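Local coordinates for aminopeptidase-like protein (Chaetomium thermophilum, PDB 5JM6) that probably removes residues from the amino ends of peptides as a zinc-dependent aminopeptidase of the M18 family, and assembles into a dodecamer, at residues V392-H397 with L482-I487; R411-V416 with G492-G497; K297-A302 with R488-S493; A131-A136 with I305-C310; L137-K142 with G163-T168. One frame throughout, in Å; residues are numbered along the deposited sequence.

Interaction 1 (V392-H397 with L482-I487); sequences VTHAAH and LSMHSI. With ZN (zinc ion), chain G.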
# COMPACT_ATOMS: atom_id res chain seq x y z
N VAL A 392 3.39 -20.22 -37.38
CA VAL A 392 2.06 -20.56 -36.89
C VAL A 392 1.34 -19.33 -36.33
O VAL A 392 1.98 -18.36 -35.92
CB VAL A 392 2.13 -21.66 -35.82
CG1 VAL A 392 2.29 -23.03 -36.47
CG2 VAL A 392 3.27 -21.39 -34.85
N THR A 393 0.01 -19.38 -36.33
CA THR A 393 -0.83 -18.28 -35.85
C THR A 393 -1.80 -18.78 -34.80
O THR A 393 -2.00 -19.99 -34.64
CB THR A 393 -1.62 -17.62 -36.99
OG1 THR A 393 -2.32 -18.62 -37.73
CG2 THR A 393 -0.69 -16.86 -37.93
N HIS A 394 -2.42 -17.85 -34.07
CA HIS A 394 -3.30 -18.22 -32.97
C HIS A 394 -4.72 -18.49 -33.46
O HIS A 394 -5.38 -17.61 -34.01
CB HIS A 394 -3.31 -17.12 -31.91
CG HIS A 394 -1.95 -16.75 -31.42
ND1 HIS A 394 -1.14 -17.62 -30.72
CD2 HIS A 394 -1.25 -15.59 -31.53
CE1 HIS A 394 0.00 -17.02 -30.42
NE2 HIS A 394 -0.04 -15.79 -30.90
N ALA A 395 -5.18 -19.72 -33.25
CA ALA A 395 -6.57 -20.07 -33.52
C ALA A 395 -7.46 -19.40 -32.48
O ALA A 395 -6.98 -18.99 -31.42
CB ALA A 395 -6.76 -21.58 -33.50
N ALA A 396 -8.74 -19.27 -32.80
CA ALA A 396 -9.70 -18.73 -31.84
C ALA A 396 -9.66 -19.56 -30.56
O ALA A 396 -9.80 -20.78 -30.61
CB ALA A 396 -11.10 -18.72 -32.43
N HIS A 397 -9.46 -18.92 -29.42
CA HIS A 397 -9.47 -19.64 -28.16
C HIS A 397 -10.84 -19.53 -27.53
O HIS A 397 -11.29 -18.43 -27.20
CB HIS A 397 -8.40 -19.13 -27.20
CG HIS A 397 -8.07 -20.09 -26.11
ND1 HIS A 397 -8.98 -20.50 -25.16
CD2 HIS A 397 -6.92 -20.76 -25.83
CE1 HIS A 397 -8.42 -21.36 -24.34
NE2 HIS A 397 -7.16 -21.54 -24.72
N LEU A 482 -3.68 -23.65 -31.30
CA LEU A 482 -3.94 -23.31 -29.91
C LEU A 482 -2.75 -23.67 -29.03
O LEU A 482 -1.98 -24.57 -29.36
CB LEU A 482 -5.20 -24.02 -29.40
CG LEU A 482 -6.51 -23.34 -29.78
CD1 LEU A 482 -7.68 -23.95 -29.01
CD2 LEU A 482 -6.42 -21.85 -29.52
N SER A 483 -2.58 -22.92 -27.94
CA SER A 483 -1.56 -23.19 -26.94
C SER A 483 -0.15 -23.15 -27.52
O SER A 483 0.66 -24.04 -27.27
CB SER A 483 -1.81 -24.55 -26.27
OG SER A 483 -3.10 -24.60 -25.70
N MET A 484 0.13 -22.11 -28.30
CA MET A 484 1.45 -21.91 -28.87
C MET A 484 2.50 -21.76 -27.77
O MET A 484 2.24 -21.11 -26.76
CB MET A 484 1.45 -20.67 -29.78
CG MET A 484 2.75 -20.42 -30.51
SD MET A 484 2.66 -18.96 -31.56
CE MET A 484 1.30 -19.39 -32.64
N HIS A 485 3.65 -22.40 -27.98
CA HIS A 485 4.77 -22.42 -27.03
C HIS A 485 4.55 -23.34 -25.83
O HIS A 485 5.38 -23.39 -24.93
CB HIS A 485 5.14 -21.01 -26.56
CG HIS A 485 5.97 -20.24 -27.54
ND1 HIS A 485 6.53 -19.01 -27.24
CD2 HIS A 485 6.35 -20.53 -28.81
CE1 HIS A 485 7.21 -18.58 -28.29
NE2 HIS A 485 7.12 -19.48 -29.25
N SER A 486 3.41 -24.02 -25.78
CA SER A 486 3.25 -25.10 -24.81
C SER A 486 4.17 -26.26 -25.15
O SER A 486 4.60 -26.42 -26.29
CB SER A 486 1.81 -25.59 -24.74
OG SER A 486 1.73 -26.79 -23.99
N ILE A 487 4.47 -27.09 -24.15
CA ILE A 487 5.23 -28.31 -24.41
C ILE A 487 4.37 -29.27 -25.22
O ILE A 487 4.89 -30.18 -25.86
CB ILE A 487 5.70 -28.99 -23.10
CG1 ILE A 487 6.85 -29.96 -23.39
CG2 ILE A 487 4.55 -29.71 -22.41
CD1 ILE A 487 7.36 -30.67 -22.16
ZN ZN G . 7.55 -19.90 -31.04
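M484 reaches out of the loop 482-487 and wedges its thioether between V392 and H394 at the end of strand 386-394. With CG anti to the backbone N (chi1 -176°) the chain runs extended as far as the sulfur, and a bend at the last torsion swings the methyl onto the strand. M484 CE comes within 3.6 Å of V392 CG2 and 3.5 Å of V392 O. The sulfur stays beside the imidazole, M484 SD lying 4.3 Å from the centroid of the H394 ring in an oblique sulfur-aromatic contact. An unbranched, polarisable methionine suits a place that must follow both a valine methyl and a ring. This is one tightly packed part.

The L482 end is carried largely by one methyl, lying against A395, A396 O and H397: L482 CD2 is 3.5 Å from A395 O, 4.0 Å from A395 CB and 3.9 Å from H397 CD2. The small side chain of A395 lets the two backbones approach there. No hydrogen bond joins the segments. The looser, more open side is that of the partly exposed H394 and H485. H485 sits within a type II turn from S483 to S486, and H485 NE2 binds zinc at 1.9 Å, with D306 and E340 completing the protein ligands of that ion. F211 and Y153 of a second subunit pack against H394 and L482 respectively.

V392 and M484 both rest on D306, in helix 305-320, while T393 packs on strand 417-419. Backbone bonds from T393 to I479 and from A395 to Q481 tie the strand end to strand 473-481.

Interaction 2 (R411-V416 with G492-G497); sequences RLNVGV and GSLDPG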
# COMPACT_ATOMS: atom_id res chain seq x y z
N ARG A 411 -10.24 -20.37 -37.50
CA ARG A 411 -10.74 -21.65 -37.02
C ARG A 411 -9.84 -22.82 -37.40
O ARG A 411 -8.96 -22.68 -38.23
CB ARG A 411 -12.13 -21.90 -37.60
CG ARG A 411 -13.04 -20.70 -37.53
CD ARG A 411 -13.73 -20.61 -36.19
NE ARG A 411 -15.14 -20.97 -36.28
CZ ARG A 411 -16.13 -20.09 -36.17
NH1 ARG A 411 -15.85 -18.82 -35.96
NH2 ARG A 411 -17.38 -20.48 -36.27
N LEU A 412 -10.07 -23.96 -36.77
CA LEU A 412 -9.32 -25.16 -37.08
C LEU A 412 -9.99 -25.90 -38.23
O LEU A 412 -11.21 -25.83 -38.39
CB LEU A 412 -9.20 -26.08 -35.87
CG LEU A 412 -8.41 -25.56 -34.67
CD1 LEU A 412 -8.30 -26.65 -33.62
CD2 LEU A 412 -7.03 -25.08 -35.10
N ASN A 413 -9.18 -26.56 -39.05
CA ASN A 413 -9.66 -27.36 -40.18
C ASN A 413 -10.43 -26.52 -41.21
O ASN A 413 -11.49 -26.92 -41.69
CB ASN A 413 -10.52 -28.52 -39.69
CG ASN A 413 -9.71 -29.60 -39.00
OD1 ASN A 413 -8.49 -29.67 -39.17
ND2 ASN A 413 -10.37 -30.44 -38.23
N VAL A 414 -9.87 -25.37 -41.54
CA VAL A 414 -10.46 -24.47 -42.52
C VAL A 414 -9.43 -24.14 -43.58
O VAL A 414 -9.63 -24.39 -44.77
CB VAL A 414 -11.00 -23.19 -41.86
CG1 VAL A 414 -11.27 -22.12 -42.91
CG2 VAL A 414 -12.26 -23.49 -41.07
N GLY A 415 -8.32 -23.55 -43.15
CA GLY A 415 -7.25 -23.22 -44.06
C GLY A 415 -6.27 -22.28 -43.41
O GLY A 415 -6.36 -21.98 -42.22
N VAL A 416 -5.33 -21.81 -44.21
CA VAL A 416 -4.26 -20.98 -43.70
C VAL A 416 -4.73 -19.55 -43.43
O VAL A 416 -5.61 -19.03 -44.12
CB VAL A 416 -3.09 -20.98 -44.69
CG1 VAL A 416 -1.90 -20.40 -44.04
CG2 VAL A 416 -2.78 -22.40 -45.11
N GLY A 492 -6.04 -28.59 -35.78
CA GLY A 492 -6.96 -29.52 -36.40
C GLY A 492 -6.21 -30.60 -37.15
O GLY A 492 -5.10 -30.39 -37.62
N SER A 493 -6.84 -31.77 -37.28
CA SER A 493 -6.20 -32.90 -37.93
C SER A 493 -6.00 -32.68 -39.42
O SER A 493 -5.15 -33.31 -40.04
CB SER A 493 -7.02 -34.17 -37.70
OG SER A 493 -8.32 -34.03 -38.25
N LEU A 494 -6.78 -31.77 -40.01
CA LEU A 494 -6.66 -31.48 -41.43
C LEU A 494 -5.74 -30.30 -41.70
O LEU A 494 -5.46 -29.98 -42.86
CB LEU A 494 -8.02 -31.18 -42.04
CG LEU A 494 -9.05 -32.30 -41.92
CD1 LEU A 494 -10.38 -31.81 -42.46
CD2 LEU A 494 -8.57 -33.53 -42.67
N ASP A 495 -5.27 -29.65 -40.65
CA ASP A 495 -4.48 -28.44 -40.82
C ASP A 495 -3.11 -28.65 -41.48
O ASP A 495 -2.68 -27.79 -42.25
CB ASP A 495 -4.33 -27.72 -39.47
CG ASP A 495 -5.47 -26.75 -39.22
OD1 ASP A 495 -5.69 -25.87 -40.08
OD2 ASP A 495 -6.16 -26.87 -38.19
N PRO A 496 -2.41 -29.76 -41.19
CA PRO A 496 -1.19 -29.96 -42.00
C PRO A 496 -1.49 -30.08 -43.49
O PRO A 496 -0.87 -29.38 -44.28
CB PRO A 496 -0.62 -31.27 -41.45
CG PRO A 496 -1.12 -31.34 -40.06
CD PRO A 496 -2.50 -30.75 -40.10
N GLY A 497 -2.47 -30.91 -43.85
CA GLY A 497 -2.83 -31.12 -45.24
C GLY A 497 -3.29 -29.84 -45.92
O GLY A 497 -2.84 -29.53 -47.03
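The carboxylate of D495 and the carboxamide of N413 each take a backbone N-H from above their plane. N413 N donates to D495 OD2 at 3.2 Å, 41° out of the carboxylate plane, whereas at the edge G492 N uses the anti lone pair of D495 OD2, 3.0 Å away. L494 N in turn donates to N413 OD1 at 2.8 Å, 36° above the carbonyl plane. The exchange is reciprocal: each side chain accepts from the other segment's backbone. Asparagine also suits the left-handed backbone of N413, and glycine suits G492, whose CA lies 3.2 Å from N413 OD1, on the side where a beta carbon would stand. G492 opens a type I turn that ends at D495. L412 adds an apolar flank, with L412 CD2 3.7 Å from D495 OD2. An alanine in place of D495 would probably leave the N-H groups of N413 and G492 without their shared acceptor and let the 411-416 loop shift.

R411 forms a salt bridge to D235 of a second subunit. Within the chain, L412 packs on F299 of strand 299-302, D495 on I479 and P480 of strand 473-481, and P496, in helix 495-514, on L309 and W312 of helix 305-320.

Interaction 3 (K297-A302 with R488-S493); sequences KEFIFA and RAMTGS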
# COMPACT_ATOMS: atom_id res chain seq x y z
N LYS A 297 -11.88 -37.20 -33.76
CA LYS A 297 -10.47 -37.18 -34.16
C LYS A 297 -10.20 -36.04 -35.14
O LYS A 297 -9.53 -36.21 -36.16
CB LYS A 297 -10.06 -38.54 -34.75
CG LYS A 297 -10.05 -39.65 -33.72
CD LYS A 297 -9.91 -41.03 -34.33
CE LYS A 297 -10.09 -42.10 -33.27
NZ LYS A 297 -9.75 -43.46 -33.77
N GLU A 298 -10.73 -34.87 -34.80
CA GLU A 298 -10.51 -33.64 -35.56
C GLU A 298 -9.24 -32.92 -35.13
O GLU A 298 -8.76 -32.04 -35.83
CB GLU A 298 -11.69 -32.68 -35.40
CG GLU A 298 -13.07 -33.31 -35.47
CD GLU A 298 -13.79 -33.29 -34.14
OE1 GLU A 298 -13.17 -33.62 -33.11
OE2 GLU A 298 -14.99 -32.92 -34.12
N PHE A 299 -8.72 -33.30 -33.97
CA PHE A 299 -7.59 -32.61 -33.35
C PHE A 299 -6.30 -33.37 -33.54
O PHE A 299 -6.31 -34.59 -33.66
CB PHE A 299 -7.83 -32.40 -31.85
CG PHE A 299 -8.97 -31.49 -31.53
CD1 PHE A 299 -9.07 -30.24 -32.11
CD2 PHE A 299 -9.95 -31.89 -30.63
CE1 PHE A 299 -10.12 -29.40 -31.80
CE2 PHE A 299 -11.00 -31.06 -30.32
CZ PHE A 299 -11.09 -29.82 -30.91
N ILE A 300 -5.19 -32.65 -33.58
CA ILE A 300 -3.88 -33.26 -33.43
C ILE A 300 -3.22 -32.73 -32.16
O ILE A 300 -3.08 -31.52 -31.99
CB ILE A 300 -2.97 -33.00 -34.64
CG1 ILE A 300 -3.44 -33.81 -35.84
CG2 ILE A 300 -1.53 -33.36 -34.32
CD1 ILE A 300 -2.71 -33.50 -37.13
N PHE A 301 -2.85 -33.63 -31.26
CA PHE A 301 -2.14 -33.25 -30.04
C PHE A 301 -0.66 -33.57 -30.19
O PHE A 301 -0.28 -34.73 -30.29
CB PHE A 301 -2.71 -33.97 -28.81
CG PHE A 301 -4.18 -33.80 -28.62
CD1 PHE A 301 -4.83 -32.64 -29.03
CD2 PHE A 301 -4.93 -34.80 -28.02
CE1 PHE A 301 -6.19 -32.49 -28.84
CE2 PHE A 301 -6.29 -34.65 -27.83
CZ PHE A 301 -6.92 -33.50 -28.25
N ALA A 302 0.17 -32.53 -30.21
CA ALA A 302 1.61 -32.73 -30.32
C ALA A 302 2.36 -31.53 -29.75
O ALA A 302 1.82 -30.43 -29.68
CB ALA A 302 2.00 -32.97 -31.76
N ARG A 488 3.05 -29.11 -25.15
CA ARG A 488 2.14 -29.85 -26.01
C ARG A 488 0.97 -28.97 -26.49
O ARG A 488 0.12 -28.57 -25.69
CB ARG A 488 1.62 -31.08 -25.26
CG ARG A 488 0.90 -32.09 -26.13
CD ARG A 488 0.67 -33.38 -25.36
NE ARG A 488 -0.01 -34.39 -26.16
CZ ARG A 488 0.60 -35.36 -26.84
NH1 ARG A 488 1.92 -35.45 -26.82
NH2 ARG A 488 -0.11 -36.23 -27.55
N ALA A 489 0.92 -28.72 -27.80
CA ALA A 489 -0.10 -27.85 -28.40
C ALA A 489 -1.13 -28.65 -29.18
O ALA A 489 -1.14 -29.88 -29.13
CB ALA A 489 0.56 -26.81 -29.30
N MET A 490 -2.02 -27.95 -29.88
CA MET A 490 -3.03 -28.61 -30.70
C MET A 490 -3.41 -27.79 -31.94
O MET A 490 -3.47 -26.56 -31.89
CB MET A 490 -4.29 -28.89 -29.88
CG MET A 490 -4.91 -27.64 -29.25
SD MET A 490 -6.43 -27.96 -28.33
CE MET A 490 -7.60 -28.20 -29.67
N THR A 491 -3.63 -28.48 -33.05
CA THR A 491 -4.32 -27.91 -34.21
C THR A 491 -5.34 -28.93 -34.71
O THR A 491 -5.48 -30.01 -34.13
CB THR A 491 -3.37 -27.54 -35.37
OG1 THR A 491 -2.86 -28.73 -35.99
CG2 THR A 491 -2.22 -26.69 -34.89
N GLY A 492 -6.04 -28.59 -35.78
CA GLY A 492 -6.96 -29.52 -36.40
C GLY A 492 -6.21 -30.60 -37.15
O GLY A 492 -5.10 -30.39 -37.62
N SER A 493 -6.84 -31.77 -37.28
CA SER A 493 -6.20 -32.90 -37.93
C SER A 493 -6.00 -32.68 -39.42
O SER A 493 -5.15 -33.31 -40.04
CB SER A 493 -7.02 -34.17 -37.70
OG SER A 493 -8.32 -34.03 -38.25
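M490 runs alongside F301 and then F299, on the face of the small sheet opposite I300 and T491. Its CB begins between a carbonyl and a ring edge, M490 CB being 3.6 Å from I300 O and 3.9 Å from F301 CD1. CG takes the crowded position between the backbone N and the carbonyl carbon (chi1 57°), which sends the chain along the sheet toward F299. SD follows, 5.3 Å from the centroid of the F299 ring, and the bend after it brings the tip down. M490 CE ends over the ring face, 3.8 Å from the F299 centroid and 26° off the normal, a CH-pi contact within a Met-aromatic pair. A flexible methionine can span two aromatic neighbours in this way.

Below the side chains runs an antiparallel ladder. I300 and T491 form one hydrogen-bonded pair, with I300 N to T491 O at 2.7 Å; A302 and A489 form the next, with A489 N to A302 O also at 2.7 Å. On the other face I300 CG1 rests 3.6 Å from S493 CA. Beyond the ladder, E298 and F299 make a classic beta bulge opposite G293 of strand 291-293.

The guanidinium of R488 lies with one face over the carbonyl of F301 without bonding to it; its polar end is taken by D173 of a second subunit and by P289 O. The chemistry thus divides in three: backbone bonds fix the register of strands 299-302 and 489-492, soft sulfur and aromatic groups fill one face, and the charges of R488 and K297, the latter in a cation-pi contact with W199 of a second subunit, serve the subunit interface.

Interaction 4 (A131-A136 with I305-C310); sequences AGHIDA and IDDKLC. With ZN (zinc ion), chain H; ZN (zinc ion), chain G.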
# COMPACT_ATOMS: atom_id res chain seq x y z
N ALA A 131 9.64 -19.43 -46.42
CA ALA A 131 10.58 -19.50 -45.31
C ALA A 131 9.86 -19.87 -44.02
O ALA A 131 8.73 -19.44 -43.78
CB ALA A 131 11.31 -18.18 -45.15
N GLY A 132 10.52 -20.67 -43.19
CA GLY A 132 9.98 -21.07 -41.90
C GLY A 132 11.11 -21.42 -40.96
O GLY A 132 12.27 -21.44 -41.37
N HIS A 133 10.79 -21.70 -39.70
CA HIS A 133 11.82 -22.12 -38.75
C HIS A 133 11.51 -23.50 -38.18
O HIS A 133 10.36 -23.84 -37.95
CB HIS A 133 11.98 -21.09 -37.62
CG HIS A 133 10.82 -21.01 -36.68
ND1 HIS A 133 10.78 -21.70 -35.49
CD2 HIS A 133 9.69 -20.27 -36.73
CE1 HIS A 133 9.66 -21.41 -34.86
NE2 HIS A 133 8.97 -20.55 -35.59
N ILE A 134 12.54 -24.33 -38.06
CA ILE A 134 12.37 -25.66 -37.48
C ILE A 134 12.90 -25.85 -36.05
O ILE A 134 12.92 -26.97 -35.54
CB ILE A 134 12.98 -26.73 -38.39
CG1 ILE A 134 14.40 -26.35 -38.80
CG2 ILE A 134 12.12 -26.91 -39.63
CD1 ILE A 134 15.10 -27.45 -39.55
N ASP A 135 13.38 -24.78 -35.42
CA ASP A 135 13.69 -24.86 -33.99
C ASP A 135 12.39 -24.77 -33.20
O ASP A 135 11.41 -24.20 -33.67
CB ASP A 135 14.65 -23.76 -33.56
CG ASP A 135 14.00 -22.40 -33.52
OD1 ASP A 135 13.37 -22.01 -34.53
OD2 ASP A 135 14.09 -21.73 -32.47
N ALA A 136 12.40 -25.29 -31.98
CA ALA A 136 11.24 -25.24 -31.10
C ALA A 136 11.70 -24.98 -29.68
O ALA A 136 12.85 -25.22 -29.36
CB ALA A 136 10.48 -26.55 -31.17
N ILE A 305 5.01 -27.73 -32.01
CA ILE A 305 4.29 -27.30 -33.20
C ILE A 305 4.75 -25.91 -33.64
O ILE A 305 4.65 -25.61 -34.83
CB ILE A 305 2.76 -27.31 -32.99
CG1 ILE A 305 2.28 -28.71 -32.60
CG2 ILE A 305 2.02 -26.89 -34.26
CD1 ILE A 305 0.77 -28.87 -32.67
N ASP A 306 5.32 -25.09 -32.74
CA ASP A 306 5.65 -23.74 -33.21
C ASP A 306 6.70 -23.97 -34.28
O ASP A 306 7.88 -24.22 -34.04
CB ASP A 306 6.15 -22.82 -32.07
CG ASP A 306 6.40 -21.36 -32.54
OD1 ASP A 306 6.96 -21.16 -33.63
OD2 ASP A 306 6.01 -20.41 -31.83
N ASP A 307 6.14 -23.82 -35.48
CA ASP A 307 6.66 -23.99 -36.84
C ASP A 307 7.20 -25.31 -37.39
O ASP A 307 7.46 -25.36 -38.59
CB ASP A 307 7.67 -22.92 -37.16
CG ASP A 307 7.15 -21.98 -38.21
OD1 ASP A 307 5.95 -22.10 -38.53
OD2 ASP A 307 7.91 -21.16 -38.75
N LYS A 308 7.36 -26.37 -36.61
CA LYS A 308 7.59 -27.64 -37.28
C LYS A 308 6.38 -27.93 -38.19
O LYS A 308 6.52 -28.56 -39.24
CB LYS A 308 7.83 -28.78 -36.29
CG LYS A 308 9.29 -28.93 -35.85
CD LYS A 308 9.40 -29.91 -34.69
CE LYS A 308 10.84 -30.37 -34.47
NZ LYS A 308 11.63 -29.45 -33.61
N LEU A 309 5.22 -27.41 -37.81
CA LEU A 309 4.00 -27.56 -38.60
C LEU A 309 4.04 -26.81 -39.93
O LEU A 309 3.83 -27.41 -40.98
CB LEU A 309 2.78 -27.12 -37.78
CG LEU A 309 1.42 -27.06 -38.48
CD1 LEU A 309 1.11 -28.35 -39.22
CD2 LEU A 309 0.32 -26.77 -37.48
N CYS A 310 4.29 -25.50 -39.90
CA CYS A 310 4.34 -24.74 -41.15
C CYS A 310 5.53 -25.15 -42.00
O CYS A 310 5.44 -25.19 -43.23
CB CYS A 310 4.39 -23.23 -40.89
SG CYS A 310 2.84 -22.50 -40.31
ZN ZN H . 7.23 -19.60 -34.81
ZN ZN G . 7.55 -19.90 -31.04
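H133 lays one face of its imidazole on the beta carbon of D307, with D307 CB 3.3 Å from the ring centroid and 18° off the normal. The ring reaches this place because CG sits between the backbone N and the carbonyl carbon (chi1 69°), turning it from the strand end toward the helix. At its edge, H133 NE2 binds a zinc ion at 2.1 Å, and D306 OD1 binds the same ion at 2.0 Å. The other oxygen, D306 OD2, holds the second zinc at 1.8 Å, so a single carboxylate bridges the pair; a short carboxylate, with an oxygen for each ion, suits this bridging place. D391 is a further ligand of the first ion, and E340 and H485 of the second.

This is the two-zinc centre of the M18 zinc exopeptidases, set between the end of strand 127-133 and helix 305-320. H133 ends the strand and D135 follows two positions on, where it probably orients the ring: H133 ND1 donates to D135 OD1 at 2.8 Å in a His-carboxylate bond, the acceptor tilted 30° from the ring plane. D135, a second-shell residue, is itself held by the hydroxyl of Y161 and by E339 N.

Backbone contact is sparser. H133 N donates to D307 OD2, an oxygen whose position is uncertain, and K308 NZ gives I134 O a weak bond of 3.4 Å. The apolar stem of K308 runs on toward V71 of helix 68-81, where I134 also packs.

Interaction 5 (L137-K142 with G163-T168); sequences LTARLK and GALNET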
# COMPACT_ATOMS: atom_id res chain seq x y z
N LEU A 137 10.82 -24.48 -28.82
CA LEU A 137 11.22 -24.22 -27.45
C LEU A 137 11.64 -25.56 -26.88
O LEU A 137 10.93 -26.54 -27.01
CB LEU A 137 10.05 -23.65 -26.65
CG LEU A 137 9.85 -22.14 -26.74
CD1 LEU A 137 9.45 -21.76 -28.15
CD2 LEU A 137 8.78 -21.72 -25.76
N THR A 138 12.78 -25.58 -26.22
CA THR A 138 13.34 -26.82 -25.68
C THR A 138 14.36 -26.51 -24.58
O THR A 138 14.76 -25.36 -24.41
CB THR A 138 13.98 -27.68 -26.79
OG1 THR A 138 14.21 -29.01 -26.31
CG2 THR A 138 15.29 -27.06 -27.26
N ALA A 139 14.74 -27.53 -23.81
CA ALA A 139 15.68 -27.34 -22.72
C ALA A 139 17.01 -28.05 -22.99
O ALA A 139 17.08 -29.27 -22.96
CB ALA A 139 15.08 -27.83 -21.41
N ARG A 140 18.06 -27.27 -23.22
CA ARG A 140 19.34 -27.83 -23.60
C ARG A 140 20.19 -28.19 -22.39
O ARG A 140 20.21 -27.47 -21.39
CB ARG A 140 20.11 -26.87 -24.50
CG ARG A 140 19.38 -26.58 -25.80
CD ARG A 140 20.26 -25.93 -26.84
NE ARG A 140 20.13 -26.61 -28.12
CZ ARG A 140 19.34 -26.21 -29.11
NH1 ARG A 140 18.61 -25.11 -28.99
NH2 ARG A 140 19.28 -26.91 -30.23
N LEU A 141 20.89 -29.32 -22.49
CA LEU A 141 21.83 -29.73 -21.46
C LEU A 141 22.95 -28.71 -21.33
O LEU A 141 23.48 -28.21 -22.32
CB LEU A 141 22.42 -31.11 -21.79
CG LEU A 141 21.72 -32.35 -21.24
CD1 LEU A 141 20.29 -32.47 -21.74
CD2 LEU A 141 22.51 -33.60 -21.59
N LYS A 142 23.29 -28.39 -20.08
CA LYS A 142 24.39 -27.48 -19.78
C LYS A 142 25.71 -28.07 -20.28
O LYS A 142 25.81 -29.28 -20.46
CB LYS A 142 24.45 -27.22 -18.28
CG LYS A 142 23.21 -26.55 -17.71
CD LYS A 142 23.60 -25.34 -16.90
CE LYS A 142 22.42 -24.66 -16.22
NZ LYS A 142 21.79 -25.48 -15.15
N GLY A 163 13.37 -19.72 -23.58
CA GLY A 163 12.35 -19.23 -22.66
C GLY A 163 11.32 -20.34 -22.50
O GLY A 163 10.16 -20.10 -22.19
N ALA A 164 11.77 -21.57 -22.74
CA ALA A 164 10.90 -22.74 -22.81
C ALA A 164 10.28 -23.22 -21.51
O ALA A 164 9.10 -23.59 -21.51
CB ALA A 164 11.66 -23.89 -23.44
N LEU A 165 10.99 -23.18 -20.38
CA LEU A 165 10.47 -23.95 -19.27
C LEU A 165 9.40 -23.12 -18.60
O LEU A 165 9.65 -22.34 -17.69
CB LEU A 165 11.57 -24.29 -18.26
CG LEU A 165 12.74 -25.15 -18.73
CD1 LEU A 165 13.90 -25.07 -17.76
CD2 LEU A 165 12.28 -26.59 -18.89
N ASN A 166 8.18 -23.41 -19.00
CA ASN A 166 7.01 -22.73 -18.51
C ASN A 166 6.21 -23.76 -17.76
O ASN A 166 6.61 -24.92 -17.70
CB ASN A 166 6.21 -22.06 -19.63
CG ASN A 166 5.84 -23.01 -20.76
OD1 ASN A 166 5.51 -24.18 -20.54
ND2 ASN A 166 5.88 -22.51 -21.99
N GLU A 167 5.08 -23.35 -17.20
CA GLU A 167 4.31 -24.23 -16.33
C GLU A 167 3.93 -25.57 -16.98
O GLU A 167 3.83 -26.58 -16.29
CB GLU A 167 3.06 -23.51 -15.83
CG GLU A 167 2.20 -22.89 -16.92
CD GLU A 167 2.55 -21.44 -17.18
OE1 GLU A 167 3.70 -21.17 -17.59
OE2 GLU A 167 1.69 -20.56 -16.97
N THR A 168 3.76 -25.60 -18.30
CA THR A 168 3.31 -26.84 -18.94
C THR A 168 4.40 -27.93 -18.95
O THR A 168 4.11 -29.08 -19.28
CB THR A 168 2.84 -26.61 -20.39
OG1 THR A 168 3.95 -26.28 -21.23
CG2 THR A 168 1.81 -25.48 -20.44
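N166 OD1, in the segment whose A164 packs on L137, is gripped twice from T168: by T168 OG1 at 2.7 Å and, more weakly, by T168 N at 3.2 Å. The second bond closes an Asx turn, which an asparagine is well suited to make. The remaining groups pin the loop elsewhere, since N166 ND2 donates to H485 O and T168 OG1 accepts from I487 N.

No hydrogen bond crosses between the two segments. L137 CB meets A164 CB at 3.6 Å, and L137 CD2 lies over the backbone, 3.8 Å from A164 CA. L137 has CG anti to the carbonyl carbon (chi1 -85°), which carries the branch toward A164 CA. A164 is small enough to slip against the backbone, A164 CB standing 3.4 Å from T138 N. Further along, A139 CB and L165 CD2 touch at 4.0 Å, a short side chain at the head of strand 139-141 receiving the tip of a long one.

L137 also packs on E340 and H485, two zinc ligands. An alanine in place of L137 would probably leave a gap over A164 CA and strip packing from beside the H485 ring.

The chemistry implies a division of labour: hydrogen bonds hold the 163-168 loop to itself and to the zinc-binding loop, whereas its fit to 137-142 rests on van der Waals contact of apolar side chains with each other and with backbone.

Overall arrangement
Interaction 4 lies near the centre of the chain and is touched by no other subunit; the other four are also largely buried, but border a second copy of the protein. Interactions 1 and 4 both reach the large mixed sheet and share a zinc ion, one supplying H485 and the other D306. Interaction 5 approaches the same centre from the strand 139-141 side, linked to interaction 1 through T168 and N166. Interactions 2 and 3 share G492 and S493, where strand 489-492 passes into helix 495-514. The chemistry changes accordingly: metal coordination in interaction 4, apolar and sulfur contacts in 1, polar side chains gripping backbone in 2, a strand ladder in 3, contact without hydrogen bonds in 5.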